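Local coordinates for ABC transporter, substrate binding protein (Aeropyrum pernix, PDB 3EAF) that probably captures a small solute outside the membrane and hands it to an ABC transporter for import, as in related substrate-binding proteins, at residues G39-T42 with V46-N49; L30-F35 with V48-I53; D178-L181 with A186-E189. All coordinates share one frame; numbering follows the deposited sequence.

Interaction 1 of 3, residues G39-T42 with V46-N49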
# COMPACT_ATOMS: atom_id res chain seq x y z
N GLY A 39 -22.19 -4.66 13.36
CA GLY A 39 -23.32 -3.92 12.83
C GLY A 39 -22.92 -2.67 12.09
O GLY A 39 -22.34 -1.75 12.67
N ILE A 40 -23.23 -2.63 10.80
CA ILE A 40 -22.97 -1.46 9.97
C ILE A 40 -24.30 -0.74 9.73
O ILE A 40 -25.25 -1.36 9.24
CB ILE A 40 -22.34 -1.84 8.60
CG1 ILE A 40 -21.07 -2.68 8.78
CG2 ILE A 40 -22.04 -0.59 7.77
CD1 ILE A 40 -20.84 -3.71 7.67
N TYR A 41 -24.37 0.54 10.08
CA TYR A 41 -25.60 1.30 9.93
C TYR A 41 -25.43 2.55 9.08
O TYR A 41 -24.46 3.30 9.25
CB TYR A 41 -26.18 1.67 11.31
CG TYR A 41 -26.53 0.46 12.13
CD1 TYR A 41 -27.78 -0.16 12.00
CD2 TYR A 41 -25.61 -0.08 13.03
CE1 TYR A 41 -28.10 -1.29 12.75
CE2 TYR A 41 -25.92 -1.21 13.79
CZ TYR A 41 -27.16 -1.81 13.64
OH TYR A 41 -27.47 -2.92 14.39
N THR A 42 -26.38 2.76 8.18
CA THR A 42 -26.46 4.00 7.41
C THR A 42 -26.82 5.18 8.32
O THR A 42 -27.14 4.98 9.50
CB THR A 42 -27.52 3.87 6.29
OG1 THR A 42 -28.79 3.54 6.86
CG2 THR A 42 -27.12 2.80 5.28
N VAL A 46 -30.44 2.17 9.00
CA VAL A 46 -30.69 0.87 8.36
C VAL A 46 -29.43 0.00 8.40
O VAL A 46 -28.35 0.45 8.00
CB VAL A 46 -31.19 1.03 6.90
CG1 VAL A 46 -31.31 -0.32 6.21
CG2 VAL A 46 -32.53 1.75 6.87
N ARG A 47 -29.56 -1.23 8.88
CA ARG A 47 -28.43 -2.15 8.95
C ARG A 47 -28.02 -2.61 7.56
O ARG A 47 -28.87 -2.92 6.71
CB ARG A 47 -28.72 -3.37 9.83
CG ARG A 47 -27.50 -4.27 10.01
CD ARG A 47 -27.67 -5.21 11.18
NE ARG A 47 -26.45 -5.95 11.46
CZ ARG A 47 -26.30 -6.79 12.48
NH1 ARG A 47 -27.31 -7.01 13.32
NH2 ARG A 47 -25.15 -7.42 12.66
N VAL A 48 -26.71 -2.62 7.34
CA VAL A 48 -26.12 -3.08 6.09
C VAL A 48 -25.29 -4.33 6.35
O VAL A 48 -24.47 -4.38 7.28
CB VAL A 48 -25.27 -1.98 5.41
CG1 VAL A 48 -24.69 -2.48 4.08
CG2 VAL A 48 -26.11 -0.74 5.17
N ASN A 49 -25.56 -5.35 5.55
CA ASN A 49 -24.76 -6.56 5.51
C ASN A 49 -23.93 -6.56 4.24
O ASN A 49 -24.44 -6.27 3.15
CB ASN A 49 -25.66 -7.80 5.53
CG ASN A 49 -26.62 -7.80 6.70
OD1 ASN A 49 -27.82 -7.63 6.53
ND2 ASN A 49 -26.08 -7.93 7.91
O HOH W 1 -23.97 -5.33 9.85
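R47 and Y41 face each other as a non-hydrogen-bonded pair in the antiparallel beta hairpin of strands 40-41 and 47-56. The R47 side chain is extended from CG to NE and slants across Y41. R47 CB lies 3.6 Å from Y41 CE1, R47 CG passes I40 O at 3.8 Å, and R47 CD approaches Y41 OH, with ring and guanidinium planes turned 42° apart. At the tip, NE points in plane to a water, while NH2 passes near G39 CA and bonds to N36 O of the preceding helix. Arginine suits the place: its aliphatic part packs against tyrosine while its polar end reaches two acceptors. G39, first to leave the helix, has positive phi, which would jam any CB against the preceding carbonyl O, so glycine suits it.

Backbone bonds close the hairpin: V48 N to I40 O at 2.7 Å and T42 N to V46 O at 3.0 Å. T42 OG1, between its backbone N and carbonyl carbon (chi1 57°), accepts a bent hydrogen bond from V46 N at 3.0 Å (142° at H) and also bonds to D44 OD2. The water accepts from I40 N and R47 NE and donates to V48 O, 2.8 Å away.

Interaction 2 of 3, residues L30-F35 with V48-I53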
# COMPACT_ATOMS: atom_id res chain seq x y z
N LEU A 30 -11.07 -10.47 7.81
CA LEU A 30 -11.28 -10.13 9.21
C LEU A 30 -12.19 -8.91 9.36
O LEU A 30 -13.12 -8.93 10.16
CB LEU A 30 -9.97 -9.86 9.94
CG LEU A 30 -9.20 -11.04 10.54
CD1 LEU A 30 -7.99 -10.50 11.29
CD2 LEU A 30 -10.09 -11.90 11.45
N ALA A 31 -11.92 -7.88 8.57
CA ALA A 31 -12.69 -6.63 8.62
C ALA A 31 -14.14 -6.80 8.18
O ALA A 31 -15.05 -6.30 8.83
CB ALA A 31 -12.01 -5.54 7.81
N PHE A 32 -14.35 -7.51 7.06
CA PHE A 32 -15.70 -7.82 6.60
C PHE A 32 -16.50 -8.55 7.69
O PHE A 32 -17.63 -8.17 8.01
CB PHE A 32 -15.67 -8.65 5.33
CG PHE A 32 -15.41 -7.85 4.07
CD1 PHE A 32 -16.21 -6.75 3.74
CD2 PHE A 32 -14.40 -8.24 3.18
CE1 PHE A 32 -15.98 -6.02 2.57
CE2 PHE A 32 -14.16 -7.51 2.00
CZ PHE A 32 -14.95 -6.41 1.69
N LYS A 33 -15.90 -9.60 8.25
CA LYS A 33 -16.59 -10.39 9.26
C LYS A 33 -16.83 -9.57 10.53
O LYS A 33 -17.91 -9.66 11.12
CB LYS A 33 -15.80 -11.67 9.59
CG LYS A 33 -15.70 -12.66 8.43
CD LYS A 33 -14.78 -13.80 8.80
CE LYS A 33 -14.79 -14.92 7.77
NZ LYS A 33 -14.01 -16.08 8.28
N TYR A 34 -15.83 -8.77 10.92
CA TYR A 34 -15.91 -7.94 12.12
C TYR A 34 -17.05 -6.94 12.06
O TYR A 34 -17.93 -6.96 12.91
CB TYR A 34 -14.59 -7.20 12.37
CG TYR A 34 -14.57 -6.35 13.63
CD1 TYR A 34 -14.46 -6.93 14.89
CD2 TYR A 34 -14.65 -4.96 13.54
CE1 TYR A 34 -14.43 -6.14 16.05
CE2 TYR A 34 -14.62 -4.16 14.69
CZ TYR A 34 -14.51 -4.76 15.93
OH TYR A 34 -14.48 -3.97 17.06
N PHE A 35 -17.03 -6.08 11.04
CA PHE A 35 -18.02 -5.01 10.94
C PHE A 35 -19.43 -5.54 10.65
O PHE A 35 -20.41 -5.00 11.16
CB PHE A 35 -17.58 -3.93 9.95
CG PHE A 35 -16.35 -3.16 10.40
CD1 PHE A 35 -16.40 -2.34 11.52
CD2 PHE A 35 -15.15 -3.29 9.71
CE1 PHE A 35 -15.27 -1.64 11.95
CE2 PHE A 35 -14.01 -2.58 10.12
CZ PHE A 35 -14.07 -1.76 11.24
N VAL A 48 -26.71 -2.62 7.34
CA VAL A 48 -26.12 -3.08 6.09
C VAL A 48 -25.29 -4.33 6.35
O VAL A 48 -24.47 -4.38 7.28
CB VAL A 48 -25.27 -1.98 5.41
CG1 VAL A 48 -24.69 -2.48 4.08
CG2 VAL A 48 -26.11 -0.74 5.17
N ASN A 49 -25.56 -5.35 5.55
CA ASN A 49 -24.76 -6.56 5.51
C ASN A 49 -23.93 -6.56 4.24
O ASN A 49 -24.44 -6.27 3.15
CB ASN A 49 -25.66 -7.80 5.53
CG ASN A 49 -26.62 -7.80 6.70
OD1 ASN A 49 -27.82 -7.63 6.53
ND2 ASN A 49 -26.08 -7.93 7.91
N ILE A 50 -22.65 -6.88 4.38
CA ILE A 50 -21.78 -6.97 3.21
C ILE A 50 -21.57 -8.43 2.84
O ILE A 50 -21.00 -9.21 3.62
CB ILE A 50 -20.41 -6.26 3.42
CG1 ILE A 50 -20.62 -4.76 3.69
CG2 ILE A 50 -19.53 -6.47 2.19
CD1 ILE A 50 -19.35 -3.96 3.82
N ASN A 51 -22.07 -8.78 1.66
CA ASN A 51 -21.76 -10.06 1.05
C ASN A 51 -20.53 -9.84 0.19
O ASN A 51 -20.62 -9.24 -0.88
CB ASN A 51 -22.95 -10.57 0.22
CG ASN A 51 -22.63 -11.87 -0.53
OD1 ASN A 51 -21.98 -12.78 0.01
ND2 ASN A 51 -23.08 -11.96 -1.77
N TYR A 52 -19.38 -10.29 0.67
CA TYR A 52 -18.14 -10.11 -0.09
C TYR A 52 -17.78 -11.37 -0.86
O TYR A 52 -18.00 -12.49 -0.37
CB TYR A 52 -16.99 -9.64 0.80
CG TYR A 52 -16.39 -10.68 1.72
CD1 TYR A 52 -15.29 -11.44 1.33
CD2 TYR A 52 -16.91 -10.88 3.00
CE1 TYR A 52 -14.73 -12.40 2.19
CE2 TYR A 52 -16.36 -11.83 3.87
CZ TYR A 52 -15.26 -12.58 3.45
OH TYR A 52 -14.71 -13.51 4.31
N ILE A 53 -17.23 -11.18 -2.05
CA ILE A 53 -16.88 -12.28 -2.94
C ILE A 53 -15.36 -12.27 -3.16
O ILE A 53 -14.83 -11.42 -3.88
CB ILE A 53 -17.68 -12.19 -4.29
CG1 ILE A 53 -19.20 -12.21 -4.05
CG2 ILE A 53 -17.30 -13.33 -5.22
CD1 ILE A 53 -19.85 -10.84 -4.07
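F32 and Y52 lie nearly flat on one another, an offset stack with ring centroids 4.6 Å apart and planes only 9° from parallel. The slip between the rings brings Y52 CB over the centre of the F32 face, 3.7 Å from its centroid, as a CH-pi contact. In return, F32 CB rests 3.5 Å from Y52 CD2. Y52 reaches this position with CG between its backbone N and carbonyl carbon (chi1 74°). I50 meets the same phenylalanine from another direction: I50 CG2 touches F32 CE1 at 3.6 Å, the two side chains crossing at about a right angle. Phenylalanine suits this buried place, offering a broad apolar face, whereas tyrosine gives a ring to stack and carries its hydroxyl to the partly exposed border. There K33 CE passes 3.7 Å from Y52 OH, which is hydrogen-bonded to E29, one turn before K33 on the helix.

N36 OD1 receives I50 N, a second link from helix to strand. Segments 30-35 and 48-53 run roughly antiparallel, their axes 8.8 Å apart at closest, with V7 of the neighbouring parallel strand 3-11 touching F32 and I50, and I301 of helix 288-304 also against I50.

Interaction 3 of 3, residues D178-L181 with A186-E189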
# COMPACT_ATOMS: atom_id res chain seq x y z
N ASP A 178 17.89 -3.31 -12.75
CA ASP A 178 16.72 -4.13 -13.07
C ASP A 178 16.62 -5.35 -12.16
O ASP A 178 17.12 -6.44 -12.50
CB ASP A 178 16.76 -4.53 -14.56
CG ASP A 178 15.40 -4.94 -15.10
OD1 ASP A 178 14.49 -5.28 -14.31
OD2 ASP A 178 15.23 -4.93 -16.34
N LEU A 179 15.99 -5.17 -11.01
CA LEU A 179 15.76 -6.28 -10.09
C LEU A 179 14.37 -6.86 -10.35
O LEU A 179 13.36 -6.17 -10.16
CB LEU A 179 15.89 -5.82 -8.63
CG LEU A 179 15.66 -6.89 -7.56
CD1 LEU A 179 16.84 -7.85 -7.46
CD2 LEU A 179 15.38 -6.23 -6.22
N PRO A 180 14.30 -8.13 -10.80
CA PRO A 180 13.01 -8.74 -11.10
C PRO A 180 12.11 -8.84 -9.88
O PRO A 180 12.59 -9.02 -8.76
CB PRO A 180 13.39 -10.14 -11.60
CG PRO A 180 14.81 -9.99 -12.08
CD PRO A 180 15.41 -9.06 -11.07
N LEU A 181 10.80 -8.71 -10.10
CA LEU A 181 9.82 -8.95 -9.03
C LEU A 181 9.96 -10.36 -8.45
O LEU A 181 9.77 -10.58 -7.25
CB LEU A 181 8.39 -8.73 -9.56
CG LEU A 181 7.21 -8.84 -8.58
CD1 LEU A 181 7.13 -7.62 -7.65
CD2 LEU A 181 5.90 -9.03 -9.36
N ALA A 186 20.61 -15.10 -6.97
CA ALA A 186 21.60 -14.73 -7.98
C ALA A 186 21.30 -13.39 -8.63
O ALA A 186 22.22 -12.59 -8.86
CB ALA A 186 21.72 -15.82 -9.04
N ASP A 187 20.02 -13.14 -8.93
CA ASP A 187 19.57 -11.85 -9.46
C ASP A 187 19.91 -10.71 -8.51
O ASP A 187 20.40 -9.66 -8.93
CB ASP A 187 18.06 -11.82 -9.70
CG ASP A 187 17.61 -12.74 -10.81
OD1 ASP A 187 18.37 -12.99 -11.78
OD2 ASP A 187 16.46 -13.21 -10.72
N ALA A 188 19.63 -10.94 -7.22
CA ALA A 188 19.90 -9.97 -6.16
C ALA A 188 21.39 -9.68 -6.00
O ALA A 188 21.78 -8.52 -5.83
CB ALA A 188 19.32 -10.46 -4.84
N GLU A 189 22.22 -10.73 -6.04
CA GLU A 189 23.67 -10.56 -5.94
C GLU A 189 24.26 -9.87 -7.18
O GLU A 189 25.15 -9.03 -7.05
CB GLU A 189 24.36 -11.90 -5.66
CG GLU A 189 24.11 -12.42 -4.25
CD GLU A 189 24.89 -13.70 -3.93
OE1 GLU A 189 25.81 -14.05 -4.70
OE2 GLU A 189 24.56 -14.35 -2.91
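The carboxylate of D187, which packs beside P180, is gripped at both oxygens: OD2 accepts the backbone N-H of T184, and OD1 forms a salt bridge with R190 of the same helix. T184 immediately precedes helix 185-196 and D187 lies three residues on: the OD2 bond is the N3-to-N-cap half of a capping box, where the helix dipole would probably also favour a negative charge. With CG anti to the carbonyl carbon (chi1 -68°), the group leans toward the loop. P180 CG comes 3.9 Å from D187 OD2, and P180 CD lies 4.1 Å from D187 CB, so the pyrrolidine ring passes obliquely across the aspartate.

The loop of P180 leaves edge strand 171-178 and leads into helix 185-196, the first half of a beta-alpha-beta crossover that continues to strand 202-205, past the intervening strand 142-148. Proline, with no N-H to donate and a restricted phi, suits a segment that is neither helix nor strand. The preceding L179 sends its buried side chain in beside the helix: CG lies anti to its own N (chi1 180°), and L179 CD1 reaches A188 CA at 3.9 Å, with A188 CB at 4.5 Å. Alanine's small side chain lets this helix lie close to helix 209-222, where L214 and A218 meet A188 and S211 meets L179. L179 O accepts a bond from N207 ND2.

In the fold
Interactions 1 and 2 lie on the same side of the molecule's centre, their own centres 11 Å apart, and share strand 47-56 with V48 and N49. They also touch directly, I40 CG1 lying 3.4 Å from F35 O. Helix 18-38 of interaction 2 leads into strand 40-41 of interaction 1, so hairpin and helix packing build one edge of the six-stranded sheet. Interaction 3 comes later in the chain, about 48 Å from interaction 1 and 39 Å from interaction 2 between centres, on the opposite side of the chain's centre. It follows an edge strand of the seven-stranded sheet, consistent with the two-lobed architecture of periplasmic binding proteins.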